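Local atomic coordinates of uncharacterized protein (PDB entry 5AZ0), a protein that probably reduces aldehydes or ketones to alcohols with a nicotinamide cofactor, as an aldo-keto reductase of the silkworm Bombyx mori. Residues Arg253-Thr258 with Asp297-Thr302; Val262-Leu267 with Leu285-Ile290; Leu243-Met248 with Ala304-Gly309; Pro7-Asn12 with Gly271-Pro276; Leu20-Trp25 with Asp56-Ala61. All blocks are in the same frame, centred on the assembly; numbering follows the deposited sequence.

Interaction 1 (Arg253-Thr258 with Asp297-Thr302); sequences RKYGKT and DEDVAT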
# COMPACT_ATOMS: atom_id res chain seq x y z
N ARG A 253 -9.11 -25.35 -6.97
CA ARG A 253 -8.84 -26.66 -7.61
C ARG A 253 -8.84 -26.53 -9.11
O ARG A 253 -8.03 -27.13 -9.81
CB ARG A 253 -9.84 -27.74 -7.18
CG ARG A 253 -9.75 -28.15 -5.71
CD ARG A 253 -10.76 -29.27 -5.41
NE ARG A 253 -12.15 -28.78 -5.46
CZ ARG A 253 -12.89 -28.37 -4.41
NH1 ARG A 253 -12.42 -28.39 -3.15
NH2 ARG A 253 -14.14 -27.94 -4.62
N LYS A 254 -9.72 -25.72 -9.65
CA LYS A 254 -9.71 -25.58 -11.10
C LYS A 254 -8.38 -25.14 -11.69
O LYS A 254 -7.95 -25.66 -12.70
CB LYS A 254 -10.84 -24.66 -11.53
CG LYS A 254 -10.91 -24.43 -13.00
CD LYS A 254 -12.13 -23.57 -13.31
CE LYS A 254 -12.06 -23.14 -14.76
NZ LYS A 254 -13.22 -22.28 -15.08
N TYR A 255 -7.70 -24.16 -11.09
CA TYR A 255 -6.44 -23.64 -11.69
C TYR A 255 -5.21 -24.07 -10.90
O TYR A 255 -4.09 -23.77 -11.29
CB TYR A 255 -6.47 -22.13 -11.81
CG TYR A 255 -7.64 -21.55 -12.56
CD1 TYR A 255 -7.63 -21.40 -13.92
CD2 TYR A 255 -8.76 -21.16 -11.87
CE1 TYR A 255 -8.72 -20.83 -14.60
CE2 TYR A 255 -9.86 -20.62 -12.51
CZ TYR A 255 -9.83 -20.43 -13.88
OH TYR A 255 -10.95 -19.84 -14.45
N GLY A 256 -5.43 -24.75 -9.79
CA GLY A 256 -4.34 -25.42 -9.08
C GLY A 256 -3.68 -24.48 -8.12
O GLY A 256 -2.47 -24.42 -8.06
N LYS A 257 -4.49 -23.76 -7.36
CA LYS A 257 -4.03 -22.65 -6.55
C LYS A 257 -4.75 -22.66 -5.26
O LYS A 257 -5.88 -23.12 -5.18
CB LYS A 257 -4.32 -21.31 -7.26
CG LYS A 257 -3.56 -21.05 -8.55
CD LYS A 257 -2.02 -20.97 -8.35
CE LYS A 257 -1.34 -20.97 -9.72
NZ LYS A 257 0.07 -20.52 -9.78
N THR A 258 -4.16 -22.03 -4.27
CA THR A 258 -4.86 -21.79 -3.03
C THR A 258 -5.87 -20.59 -3.11
O THR A 258 -5.97 -19.85 -4.10
CB THR A 258 -3.86 -21.55 -1.91
OG1 THR A 258 -3.29 -20.23 -2.02
CG2 THR A 258 -2.72 -22.63 -1.92
N ASP A 297 -14.09 -15.97 -17.62
CA ASP A 297 -15.20 -15.06 -17.44
C ASP A 297 -16.09 -15.55 -16.34
O ASP A 297 -16.56 -14.77 -15.56
CB ASP A 297 -16.02 -14.93 -18.72
CG ASP A 297 -15.25 -14.26 -19.86
OD1 ASP A 297 -14.38 -13.41 -19.60
OD2 ASP A 297 -15.53 -14.58 -21.05
N GLU A 298 -16.31 -16.86 -16.27
CA GLU A 298 -17.20 -17.44 -15.23
C GLU A 298 -16.68 -17.22 -13.82
O GLU A 298 -17.43 -16.83 -12.89
CB GLU A 298 -17.38 -18.95 -15.48
CG GLU A 298 -18.40 -19.65 -14.57
CD GLU A 298 -18.32 -21.19 -14.62
OE1 GLU A 298 -17.98 -21.75 -15.69
OE2 GLU A 298 -18.60 -21.83 -13.58
N ASP A 299 -15.38 -17.47 -13.62
CA ASP A 299 -14.79 -17.33 -12.28
C ASP A 299 -14.60 -15.84 -11.83
O ASP A 299 -14.78 -15.53 -10.67
CB ASP A 299 -13.51 -18.14 -12.19
CG ASP A 299 -13.74 -19.64 -12.49
OD1 ASP A 299 -14.72 -20.25 -11.97
OD2 ASP A 299 -12.93 -20.18 -13.28
N VAL A 300 -14.35 -14.98 -12.78
CA VAL A 300 -14.31 -13.53 -12.58
C VAL A 300 -15.70 -13.12 -12.15
O VAL A 300 -15.85 -12.44 -11.17
CB VAL A 300 -13.87 -12.76 -13.86
CG1 VAL A 300 -14.14 -11.26 -13.76
CG2 VAL A 300 -12.38 -12.95 -14.12
N ALA A 301 -16.73 -13.57 -12.84
CA ALA A 301 -18.10 -13.19 -12.41
C ALA A 301 -18.42 -13.68 -11.00
O ALA A 301 -18.98 -12.95 -10.18
CB ALA A 301 -19.16 -13.65 -13.41
N THR A 302 -18.01 -14.88 -10.68
CA THR A 302 -18.20 -15.39 -9.30
C THR A 302 -17.49 -14.53 -8.25
O THR A 302 -18.07 -14.14 -7.16
CB THR A 302 -17.70 -16.88 -9.20
OG1 THR A 302 -18.36 -17.72 -10.18
CG2 THR A 302 -17.94 -17.44 -7.85
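Asp299 OD2 is gripped from the other segment by Lys254 and Tyr255. The ammonium group forms a salt bridge and hydrogen bond, with Lys254 NZ 2.8 Å from Asp299 OD2. It meets the oxygen on its syn side, 21° out of the carboxylate plane. Tyr255 OH donates to the same oxygen, but the modelled separation of 2.3 Å between Tyr255 OH and Asp299 OD2 is shorter than a normal hydrogen bond, so its length is doubtful. The phenol ring stands nearly perpendicular to the carboxylate, and OD2 meets the ring rim almost level with it. Lys254 has CG trans to its backbone N (chi1 179°) and an extended chain beyond, which carries the ammonium group out alongside the tyrosine; Lys254 CG sits 4.0 Å above one face of the Tyr255 ring, offset toward the rim. Asp296 completes the network: its carboxylate is a second and stronger partner for Lys254, and its backbone N bonds to Tyr255 OH. The two acids probably favour the charged lysine. The cluster ties the C-terminal end of helix 246-255 to the start of helix 297-304, a pair that probably corresponds to the two extra helices outside the (β/α)8 barrel of aldo-keto reductases.

Interaction 2 (Val262-Leu267 with Leu285-Ile290); sequences VNLGYL and LENASI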
# COMPACT_ATOMS: atom_id res chain seq x y z
N VAL A 262 -5.91 -17.16 -5.44
CA VAL A 262 -7.00 -16.79 -6.28
C VAL A 262 -7.28 -15.31 -6.08
O VAL A 262 -7.31 -14.60 -7.04
CB VAL A 262 -8.29 -17.64 -6.02
CG1 VAL A 262 -9.50 -17.08 -6.76
CG2 VAL A 262 -8.08 -19.08 -6.50
N ASN A 263 -7.49 -14.93 -4.84
CA ASN A 263 -7.62 -13.53 -4.42
C ASN A 263 -6.54 -12.62 -5.03
O ASN A 263 -6.88 -11.65 -5.72
CB ASN A 263 -7.64 -13.46 -2.92
CG ASN A 263 -8.09 -12.13 -2.37
OD1 ASN A 263 -8.00 -11.05 -3.02
ND2 ASN A 263 -8.54 -12.17 -1.15
N LEU A 264 -5.25 -12.95 -4.88
CA LEU A 264 -4.20 -12.08 -5.45
C LEU A 264 -4.18 -12.07 -6.95
O LEU A 264 -3.92 -11.03 -7.59
CB LEU A 264 -2.79 -12.39 -4.92
CG LEU A 264 -2.63 -12.18 -3.43
CD1 LEU A 264 -1.14 -12.37 -2.99
CD2 LEU A 264 -3.17 -10.85 -2.95
N GLY A 265 -4.40 -13.23 -7.54
CA GLY A 265 -4.42 -13.29 -8.97
C GLY A 265 -5.57 -12.52 -9.62
O GLY A 265 -5.42 -11.97 -10.71
N TYR A 266 -6.69 -12.48 -8.94
CA TYR A 266 -7.86 -11.72 -9.37
C TYR A 266 -7.50 -10.19 -9.43
O TYR A 266 -7.64 -9.52 -10.49
CB TYR A 266 -8.99 -12.02 -8.39
CG TYR A 266 -10.21 -11.19 -8.68
CD1 TYR A 266 -10.92 -11.34 -9.91
CD2 TYR A 266 -10.65 -10.23 -7.78
CE1 TYR A 266 -12.03 -10.56 -10.19
CE2 TYR A 266 -11.81 -9.46 -8.04
CZ TYR A 266 -12.50 -9.64 -9.25
OH TYR A 266 -13.63 -8.87 -9.50
N LEU A 267 -6.90 -9.71 -8.33
CA LEU A 267 -6.43 -8.29 -8.26
C LEU A 267 -5.45 -8.03 -9.34
O LEU A 267 -5.53 -6.98 -10.06
CB LEU A 267 -5.85 -7.89 -6.88
CG LEU A 267 -6.89 -7.96 -5.76
CD1 LEU A 267 -6.29 -7.81 -4.38
CD2 LEU A 267 -7.99 -6.90 -5.92
N LEU A 285 6.28 -16.98 -0.28
CA LEU A 285 6.47 -17.75 -1.53
C LEU A 285 5.14 -17.97 -2.30
O LEU A 285 5.07 -17.87 -3.54
CB LEU A 285 7.10 -19.11 -1.19
CG LEU A 285 7.30 -20.07 -2.35
CD1 LEU A 285 8.04 -19.40 -3.48
CD2 LEU A 285 7.98 -21.39 -1.88
N GLU A 286 4.15 -18.37 -1.54
CA GLU A 286 2.78 -18.68 -2.05
C GLU A 286 2.19 -17.41 -2.73
O GLU A 286 1.84 -17.47 -3.90
CB GLU A 286 1.92 -19.15 -0.86
CG GLU A 286 0.52 -19.73 -1.15
CD GLU A 286 -0.43 -19.70 0.07
OE1 GLU A 286 0.01 -19.49 1.20
OE2 GLU A 286 -1.65 -19.89 -0.10
N ASN A 287 2.26 -16.25 -2.03
CA ASN A 287 1.79 -14.95 -2.61
C ASN A 287 2.39 -14.60 -3.93
O ASN A 287 1.72 -13.96 -4.73
CB ASN A 287 1.95 -13.80 -1.64
CG ASN A 287 1.14 -14.01 -0.41
OD1 ASN A 287 0.24 -14.81 -0.43
ND2 ASN A 287 1.47 -13.35 0.68
N ALA A 288 3.61 -15.05 -4.23
CA ALA A 288 4.21 -14.67 -5.53
C ALA A 288 4.02 -15.63 -6.67
O ALA A 288 4.46 -15.34 -7.82
CB ALA A 288 5.68 -14.33 -5.40
N SER A 289 3.35 -16.74 -6.39
CA SER A 289 3.15 -17.81 -7.40
C SER A 289 1.71 -17.68 -7.93
O SER A 289 0.87 -18.57 -7.74
CB SER A 289 3.45 -19.19 -6.77
OG SER A 289 4.61 -19.12 -5.89
N ILE A 290 1.45 -16.52 -8.59
CA ILE A 290 0.11 -16.08 -8.95
C ILE A 290 0.00 -15.48 -10.33
O ILE A 290 -1.01 -14.86 -10.67
CB ILE A 290 -0.44 -15.03 -7.98
CG1 ILE A 290 0.44 -13.77 -7.99
CG2 ILE A 290 -0.54 -15.56 -6.56
CD1 ILE A 290 -0.14 -12.58 -7.29
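Leu264 overlaps two residues of the facing segment, presenting its CB to Ile290 and its CD1 methyl to Asn287. The first meeting is apolar, Leu264 CB lying 3.6 Å from Ile290 CD1. Ile290 reaches it because CG1 is placed between the backbone N and the carbonyl carbon (chi1 61°), after which the chain runs extended to CD1. The second is Leu264 CD1 against Asn287 CB, 3.7 Å apart, with the two side chains running at a slant to each other. All the touching residues are buried. In the barrel, helix 259-269, like helix 246-255 before it, lies in the beta-alpha-beta crossover between strands 219-223 and 273-274, and helix 281-287 follows the latter strand; the contact thus joins helix 259-269 to the end of helix 281-287 and the turn that leaves it, while Leu264 also touches Ser274 on the strand between them. Close approach of the backbones is seen at Gly265, whose CA is 5.3 Å from Ile290 CA and 4.1 Å from Ile290 O. The turn leaving helix 281-287 is held by its own bonds: Ser289 OG donates to Leu285 O at 2.7 Å, and Ala288 N reaches Leu285 O from the opposite face of the carbonyl plane.

Interaction 3 (Leu243-Met248 with Ala304-Gly309); sequences LDNPAM and AQFDNG. With EDO (1,2-ethanediol), chain C.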
# COMPACT_ATOMS: atom_id res chain seq x y z
N LEU A 243 -11.73 -18.46 4.47
CA LEU A 243 -10.73 -19.34 3.78
C LEU A 243 -11.30 -20.70 3.39
O LEU A 243 -10.81 -21.30 2.43
CB LEU A 243 -9.47 -19.56 4.64
CG LEU A 243 -8.53 -18.37 4.81
CD1 LEU A 243 -7.54 -18.57 5.97
CD2 LEU A 243 -7.83 -18.10 3.49
N ASP A 244 -12.32 -21.16 4.13
CA ASP A 244 -13.05 -22.42 3.84
C ASP A 244 -14.25 -22.20 2.91
O ASP A 244 -15.20 -22.96 2.97
CB ASP A 244 -13.48 -23.13 5.14
CG ASP A 244 -14.39 -22.26 6.05
OD1 ASP A 244 -14.92 -21.23 5.60
OD2 ASP A 244 -14.57 -22.61 7.24
N ASN A 245 -14.22 -21.17 2.04
CA ASN A 245 -15.36 -20.89 1.16
C ASN A 245 -15.37 -21.83 -0.03
O ASN A 245 -14.40 -21.85 -0.81
CB ASN A 245 -15.39 -19.42 0.70
CG ASN A 245 -16.54 -19.13 -0.25
OD1 ASN A 245 -16.50 -19.47 -1.47
ND2 ASN A 245 -17.58 -18.51 0.29
N PRO A 246 -16.46 -22.64 -0.19
CA PRO A 246 -16.46 -23.63 -1.25
C PRO A 246 -16.25 -23.10 -2.65
O PRO A 246 -15.55 -23.78 -3.45
CB PRO A 246 -17.84 -24.32 -1.11
CG PRO A 246 -18.15 -24.21 0.33
CD PRO A 246 -17.59 -22.87 0.75
N ALA A 247 -16.84 -21.94 -2.99
CA ALA A 247 -16.60 -21.40 -4.36
C ALA A 247 -15.12 -20.98 -4.56
O ALA A 247 -14.59 -21.11 -5.64
CB ALA A 247 -17.54 -20.23 -4.68
N MET A 248 -14.50 -20.43 -3.52
CA MET A 248 -13.07 -20.02 -3.62
C MET A 248 -12.24 -21.30 -3.81
O MET A 248 -11.50 -21.46 -4.83
CB MET A 248 -12.64 -19.25 -2.36
CG MET A 248 -13.21 -17.86 -2.16
SD MET A 248 -12.79 -16.76 -3.50
CE MET A 248 -11.02 -16.52 -3.19
N ALA A 304 -16.45 -11.51 -8.50
CA ALA A 304 -17.12 -10.20 -8.44
C ALA A 304 -18.34 -10.22 -7.57
O ALA A 304 -18.69 -9.15 -7.09
CB ALA A 304 -17.48 -9.70 -9.82
N GLN A 305 -18.98 -11.38 -7.33
CA GLN A 305 -20.20 -11.39 -6.48
C GLN A 305 -19.90 -11.17 -5.05
O GLN A 305 -20.83 -10.81 -4.28
CB GLN A 305 -21.06 -12.67 -6.58
CG GLN A 305 -21.72 -12.86 -7.93
CD GLN A 305 -22.32 -14.27 -8.07
OE1 GLN A 305 -21.66 -15.19 -8.55
NE2 GLN A 305 -23.54 -14.45 -7.63
N PHE A 306 -18.65 -11.33 -4.63
CA PHE A 306 -18.35 -11.04 -3.22
C PHE A 306 -18.37 -9.57 -2.84
O PHE A 306 -18.36 -9.23 -1.66
CB PHE A 306 -17.01 -11.66 -2.87
CG PHE A 306 -17.02 -13.16 -2.80
CD1 PHE A 306 -17.78 -13.81 -1.81
CD2 PHE A 306 -16.24 -13.92 -3.67
CE1 PHE A 306 -17.81 -15.20 -1.70
CE2 PHE A 306 -16.23 -15.32 -3.56
CZ PHE A 306 -17.03 -15.95 -2.58
N ASP A 307 -18.34 -8.68 -3.82
CA ASP A 307 -18.27 -7.24 -3.57
C ASP A 307 -19.53 -6.72 -2.85
O ASP A 307 -20.60 -6.94 -3.36
CB ASP A 307 -18.17 -6.50 -4.90
CG ASP A 307 -17.90 -5.00 -4.74
OD1 ASP A 307 -17.37 -4.53 -3.73
OD2 ASP A 307 -18.17 -4.28 -5.69
N ASN A 308 -19.41 -6.08 -1.69
CA ASN A 308 -20.56 -5.62 -0.93
C ASN A 308 -20.30 -4.36 -0.14
O ASN A 308 -21.07 -4.03 0.77
CB ASN A 308 -20.95 -6.72 0.04
CG ASN A 308 -19.82 -7.04 1.00
OD1 ASN A 308 -18.90 -6.28 1.11
ND2 ASN A 308 -19.89 -8.16 1.67
N GLY A 309 -19.21 -3.65 -0.43
CA GLY A 309 -18.94 -2.42 0.25
C GLY A 309 -18.38 -2.52 1.66
O GLY A 309 -18.15 -1.48 2.25
C1 EDO C . -16.29 -5.00 -10.28
O1 EDO C . -14.94 -5.04 -10.83
C2 EDO C . -16.13 -5.91 -9.07
O2 EDO C . -17.19 -5.83 -8.13
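Phe306 makes the contact with the start of helix 246-255, meeting Asn245 and Met248. It occupies the third position of a type I turn from Ala304 to Asp307, which brings the chain out of helix 297-304. With CG trans to the carbonyl carbon (chi1 -71°), the ring extends toward Asn245 and puts CZ 3.7 Å from Asn245 OD1. That oxygen faces the rim of the ring, nearly level with it, and the amide is turned 78° from the ring. Asn245 is the N-cap of the helix: Met248 N donates to Asn245 OD1 at 3.0 Å, in the carbonyl plane and on a lone pair. Glu240 bonds to Asn245 ND2, so both ends of the amide are held. Met248 adds a Met-aromatic contact: its SD is 3.7 Å from Phe306 CE2, and the sulfur approaches obliquely, 57° off the ring normal. Next in sequence, Asp307 turns to other partners. Asp307 OD2 accepts from O2 of a bound 1,2-ethanediol, probably from the crystallisation liquor, at 3.1 Å, and also bonds to Ser205. Asn308 then pairs with Asn203 through the backbone. The capping oxygen of Asn245 therefore faces the weakly positive C-H rim of the phenylalanine, an orientation likely to be electrostatically favourable.

Interaction 4 (Pro7-Asn12 with Gly271-Pro276); sequences PNFKLN and GIVSIP
This is an apolar contact at the bottom of the barrel, where the N-terminal β-hairpin of strands 8-10 and 16-18 lies across the lead-in to strand 273-274, as in other aldo-keto reductases. Phe9 carries it with one ring edge. Phe9 CD2 is 3.5 Å from Val273 CG2, and the two side chains run antiparallel, side by side. Backbone supplies the rest: Ile272 C, 3.8 Å from Phe9 CE2, lies at the edge in the ring plane together with Val273 N, whereas Gly271 O approaches Phe9 CE2 obliquely at 3.6 Å. A chi1 of -59°, which sets CG opposite the carbonyl carbon, directs the Phe9 ring at the Gly271-Val273 backbone. A serine here would probably open a gap beside Val273 CG2 and strip the Gly271-Ile272 backbone of its aromatic cover. Gly271 ends helix 259-269 in a Schellman motif with positive phi. Beyond the contact, Phe9 packs on Ile17 of the hairpin partner strand, and Val273 on Val219 and Val221 of neighbouring strand 219-223.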
# COMPACT_ATOMS: atom_id res chain seq x y z
N PRO A 7 5.88 -9.85 -12.51
CA PRO A 7 5.82 -8.83 -13.56
C PRO A 7 5.61 -7.36 -13.01
O PRO A 7 5.22 -7.16 -11.85
CB PRO A 7 4.59 -9.25 -14.38
CG PRO A 7 3.72 -9.90 -13.38
CD PRO A 7 4.63 -10.61 -12.40
N ASN A 8 5.89 -6.41 -13.89
CA ASN A 8 5.83 -4.99 -13.63
C ASN A 8 4.72 -4.31 -14.39
O ASN A 8 4.49 -4.66 -15.52
CB ASN A 8 7.16 -4.31 -13.97
CG ASN A 8 8.35 -4.88 -13.16
OD1 ASN A 8 8.34 -5.08 -11.93
ND2 ASN A 8 9.34 -5.21 -13.87
N PHE A 9 4.04 -3.36 -13.74
CA PHE A 9 3.18 -2.35 -14.42
C PHE A 9 3.97 -1.10 -14.69
O PHE A 9 5.01 -0.89 -14.09
CB PHE A 9 1.96 -2.07 -13.59
CG PHE A 9 1.08 -3.31 -13.31
CD1 PHE A 9 0.86 -4.28 -14.26
CD2 PHE A 9 0.37 -3.41 -12.15
CE1 PHE A 9 0.02 -5.35 -14.00
CE2 PHE A 9 -0.45 -4.47 -11.87
CZ PHE A 9 -0.65 -5.43 -12.80
N LYS A 10 3.54 -0.33 -15.67
CA LYS A 10 4.20 0.88 -16.07
C LYS A 10 3.49 2.07 -15.40
O LYS A 10 2.28 2.19 -15.45
CB LYS A 10 4.14 1.03 -17.59
CG LYS A 10 4.53 -0.21 -18.44
CD LYS A 10 5.89 -0.70 -18.05
CE LYS A 10 6.64 -1.43 -19.20
NZ LYS A 10 8.12 -1.06 -19.05
N LEU A 11 4.23 2.96 -14.82
CA LEU A 11 3.67 4.19 -14.24
C LEU A 11 3.62 5.31 -15.25
O LEU A 11 4.31 5.29 -16.26
CB LEU A 11 4.53 4.65 -13.06
CG LEU A 11 4.61 3.67 -11.87
CD1 LEU A 11 5.68 4.22 -10.93
CD2 LEU A 11 3.26 3.47 -11.24
N ASN A 12 2.84 6.33 -14.93
CA ASN A 12 2.67 7.51 -15.82
C ASN A 12 3.81 8.46 -15.84
O ASN A 12 3.77 9.52 -16.50
CB ASN A 12 1.39 8.25 -15.44
CG ASN A 12 1.40 8.82 -14.03
OD1 ASN A 12 2.41 8.70 -13.29
ND2 ASN A 12 0.26 9.35 -13.62
N GLY A 271 -5.49 -5.52 -13.03
CA GLY A 271 -4.42 -4.53 -13.21
C GLY A 271 -4.05 -3.76 -11.93
O GLY A 271 -3.54 -2.65 -11.99
N ILE A 272 -4.29 -4.37 -10.79
CA ILE A 272 -4.05 -3.77 -9.50
C ILE A 272 -2.81 -4.43 -8.85
O ILE A 272 -2.72 -5.66 -8.85
CB ILE A 272 -5.29 -3.98 -8.59
CG1 ILE A 272 -6.44 -3.19 -9.20
CG2 ILE A 272 -5.01 -3.49 -7.20
CD1 ILE A 272 -7.80 -3.35 -8.51
N VAL A 273 -1.90 -3.58 -8.31
CA VAL A 273 -0.72 -3.98 -7.59
C VAL A 273 -1.20 -4.37 -6.21
O VAL A 273 -2.00 -3.67 -5.66
CB VAL A 273 0.31 -2.80 -7.49
CG1 VAL A 273 1.47 -3.18 -6.58
CG2 VAL A 273 0.77 -2.30 -8.87
N SER A 274 -0.75 -5.51 -5.66
CA SER A 274 -1.06 -5.93 -4.29
C SER A 274 0.14 -5.82 -3.35
O SER A 274 1.25 -6.17 -3.75
CB SER A 274 -1.48 -7.38 -4.27
OG SER A 274 -2.82 -7.42 -4.76
N ILE A 275 -0.14 -5.43 -2.11
CA ILE A 275 0.80 -5.35 -1.01
C ILE A 275 0.28 -6.19 0.16
O ILE A 275 -0.13 -5.69 1.21
CB ILE A 275 0.97 -3.92 -0.42
CG1 ILE A 275 1.20 -2.85 -1.47
CG2 ILE A 275 2.14 -3.91 0.59
CD1 ILE A 275 2.33 -3.07 -2.40
N PRO A 276 0.31 -7.51 -0.00
CA PRO A 276 0.07 -8.34 1.17
C PRO A 276 1.14 -8.17 2.26
O PRO A 276 2.28 -7.86 1.94
CB PRO A 276 0.15 -9.74 0.63
CG PRO A 276 1.09 -9.62 -0.52
CD PRO A 276 0.78 -8.29 -1.16

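Interaction 5 (Leu20-Trp25 with Asp56-Ala61); sequences LGYGTW and DALSYA. With ACT (acetate ion), chain F.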
# COMPACT_ATOMS: atom_id res chain seq x y z
N LEU A 20 3.55 -6.98 -7.36
CA LEU A 20 3.41 -7.42 -6.00
C LEU A 20 4.49 -6.77 -5.18
O LEU A 20 5.60 -6.59 -5.65
CB LEU A 20 3.55 -8.91 -5.98
CG LEU A 20 3.30 -9.71 -4.72
CD1 LEU A 20 1.80 -9.81 -4.54
CD2 LEU A 20 3.91 -11.11 -4.97
N GLY A 21 4.13 -6.33 -3.98
CA GLY A 21 5.05 -5.70 -3.04
C GLY A 21 4.97 -6.32 -1.65
O GLY A 21 3.92 -6.85 -1.26
N TYR A 22 6.09 -6.25 -0.92
CA TYR A 22 6.22 -6.78 0.41
C TYR A 22 5.79 -5.73 1.43
O TYR A 22 6.45 -4.72 1.62
CB TYR A 22 7.70 -7.29 0.64
CG TYR A 22 7.95 -7.94 1.96
CD1 TYR A 22 8.22 -7.19 3.10
CD2 TYR A 22 7.91 -9.32 2.09
CE1 TYR A 22 8.44 -7.82 4.34
CE2 TYR A 22 8.12 -9.94 3.31
CZ TYR A 22 8.40 -9.20 4.41
OH TYR A 22 8.53 -9.87 5.60
N GLY A 23 4.68 -5.97 2.11
CA GLY A 23 4.18 -5.08 3.13
C GLY A 23 4.97 -5.11 4.45
O GLY A 23 5.49 -6.15 4.85
N THR A 24 5.08 -3.96 5.10
CA THR A 24 5.91 -3.82 6.29
C THR A 24 5.18 -3.21 7.48
O THR A 24 5.83 -2.89 8.49
CB THR A 24 7.17 -3.01 5.99
OG1 THR A 24 6.87 -1.64 5.70
CG2 THR A 24 7.98 -3.63 4.87
N TRP A 25 3.86 -3.04 7.38
CA TRP A 25 3.10 -2.53 8.51
C TRP A 25 2.58 -3.65 9.42
O TRP A 25 1.79 -4.52 9.00
CB TRP A 25 1.89 -1.81 7.99
CG TRP A 25 0.90 -1.38 8.99
CD1 TRP A 25 -0.48 -1.49 8.87
CD2 TRP A 25 1.14 -0.67 10.20
NE1 TRP A 25 -1.09 -0.90 9.94
CE2 TRP A 25 -0.13 -0.39 10.79
CE3 TRP A 25 2.30 -0.24 10.87
CZ2 TRP A 25 -0.28 0.30 12.01
CZ3 TRP A 25 2.15 0.40 12.10
CH2 TRP A 25 0.86 0.70 12.65
N ASP A 56 13.49 -11.16 8.60
CA ASP A 56 13.91 -12.46 8.07
C ASP A 56 13.05 -12.87 6.87
O ASP A 56 13.60 -13.26 5.84
CB ASP A 56 13.89 -13.50 9.23
CG ASP A 56 14.41 -14.85 8.83
OD1 ASP A 56 15.45 -14.94 8.12
OD2 ASP A 56 13.72 -15.83 9.20
N ALA A 57 11.72 -12.70 6.93
CA ALA A 57 10.89 -13.02 5.71
C ALA A 57 11.15 -12.02 4.55
O ALA A 57 11.16 -12.41 3.36
CB ALA A 57 9.42 -13.15 6.07
N LEU A 58 11.57 -10.79 4.89
CA LEU A 58 12.03 -9.82 3.83
C LEU A 58 13.27 -10.29 3.09
O LEU A 58 13.37 -10.27 1.81
CB LEU A 58 12.20 -8.39 4.39
CG LEU A 58 12.73 -7.28 3.45
CD1 LEU A 58 11.97 -7.17 2.14
CD2 LEU A 58 12.67 -5.98 4.22
N SER A 59 14.23 -10.78 3.88
CA SER A 59 15.48 -11.26 3.30
C SER A 59 15.21 -12.40 2.39
O SER A 59 15.68 -12.48 1.24
CB SER A 59 16.49 -11.70 4.46
OG SER A 59 17.65 -12.27 3.85
N TYR A 60 14.40 -13.34 2.89
CA TYR A 60 13.92 -14.46 2.04
C TYR A 60 13.21 -13.93 0.77
O TYR A 60 13.50 -14.35 -0.39
CB TYR A 60 12.99 -15.39 2.93
CG TYR A 60 12.34 -16.51 2.15
CD1 TYR A 60 13.07 -17.66 1.77
CD2 TYR A 60 11.00 -16.41 1.71
CE1 TYR A 60 12.47 -18.68 1.01
CE2 TYR A 60 10.41 -17.42 0.95
CZ TYR A 60 11.12 -18.55 0.60
OH TYR A 60 10.45 -19.53 -0.13
N ALA A 61 12.28 -12.97 0.97
CA ALA A 61 11.51 -12.40 -0.22
C ALA A 61 12.43 -11.90 -1.24
O ALA A 61 12.30 -12.24 -2.44
CB ALA A 61 10.57 -11.29 0.22
C ACT F . 1.98 -2.37 4.11
O ACT F . 1.77 -3.24 4.98
OXT ACT F . 3.11 -2.02 3.73
CH3 ACT F . 0.79 -1.73 3.47
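Tyr22 lays one ring face on the backbone of Leu58, joining the first strand of the (β/α)8 barrel, 22-23, to the first outer helix, 51-64. The packing is tight here. Leu58 CA is 4.1 Å from the ring centroid of Tyr22 and 25° off the normal, a CH-pi contact displaced toward the rim. Leu58 CB adds an apolar contact of 3.8 Å to Tyr22 CE1, and Ala61 CB comes equally near Tyr22 CD2, obliquely. Ala57 CB stands 3.4 Å from Tyr22 OH. The ring reaches the helix because CG is trans to the backbone N (chi1 -177°). Leu58 N is close to the hydroxyl, but the angle is too poor for a hydrogen bond; the OH instead has a weak one to Leu54 O. Replacing the tyrosine with an alanine would remove the ring, which is likely to open a gap against Leu58 and Ala61 and leave Leu54 O without this weak partner. The looser sides lie elsewhere. Asp56 is exposed on the helix, points away from the strand and pairs with Lys281. Past the strand, at the barrel end where aldo-keto reductases have their active site, Trp25 is partly exposed and stacks on Tyr75. A bound acetate, probably from crystallisation, is held by two backbone N-H groups: Thr24 N donates to its OXT at 3.1 Å, and Trp25 N to its O at 3.2 Å.

Interactions 2, 3 and 5 are buried; 2 and 5 are apolar, one helix against helix end and turn, the other strand against helix, while 3 lies farther out, about 22 Å from the chain centre. Interaction 1, partly buried and about 25 Å out, relies on charge. Interactions 1 and 3 share helix 246-255, pinning its C-terminal and N-terminal ends respectively. Interaction 4, about 11 Å from the chain centre, is partly buried and mixes ring edge with backbone. It meets interaction 5 through backbone bonds of Ser274 and Pro276 to Gly21 and Gly23, which close the barrel between its last and first strands. Thr258 and Lys257 of interaction 1 probably bond to Glu286 and Ser289 of interaction 2.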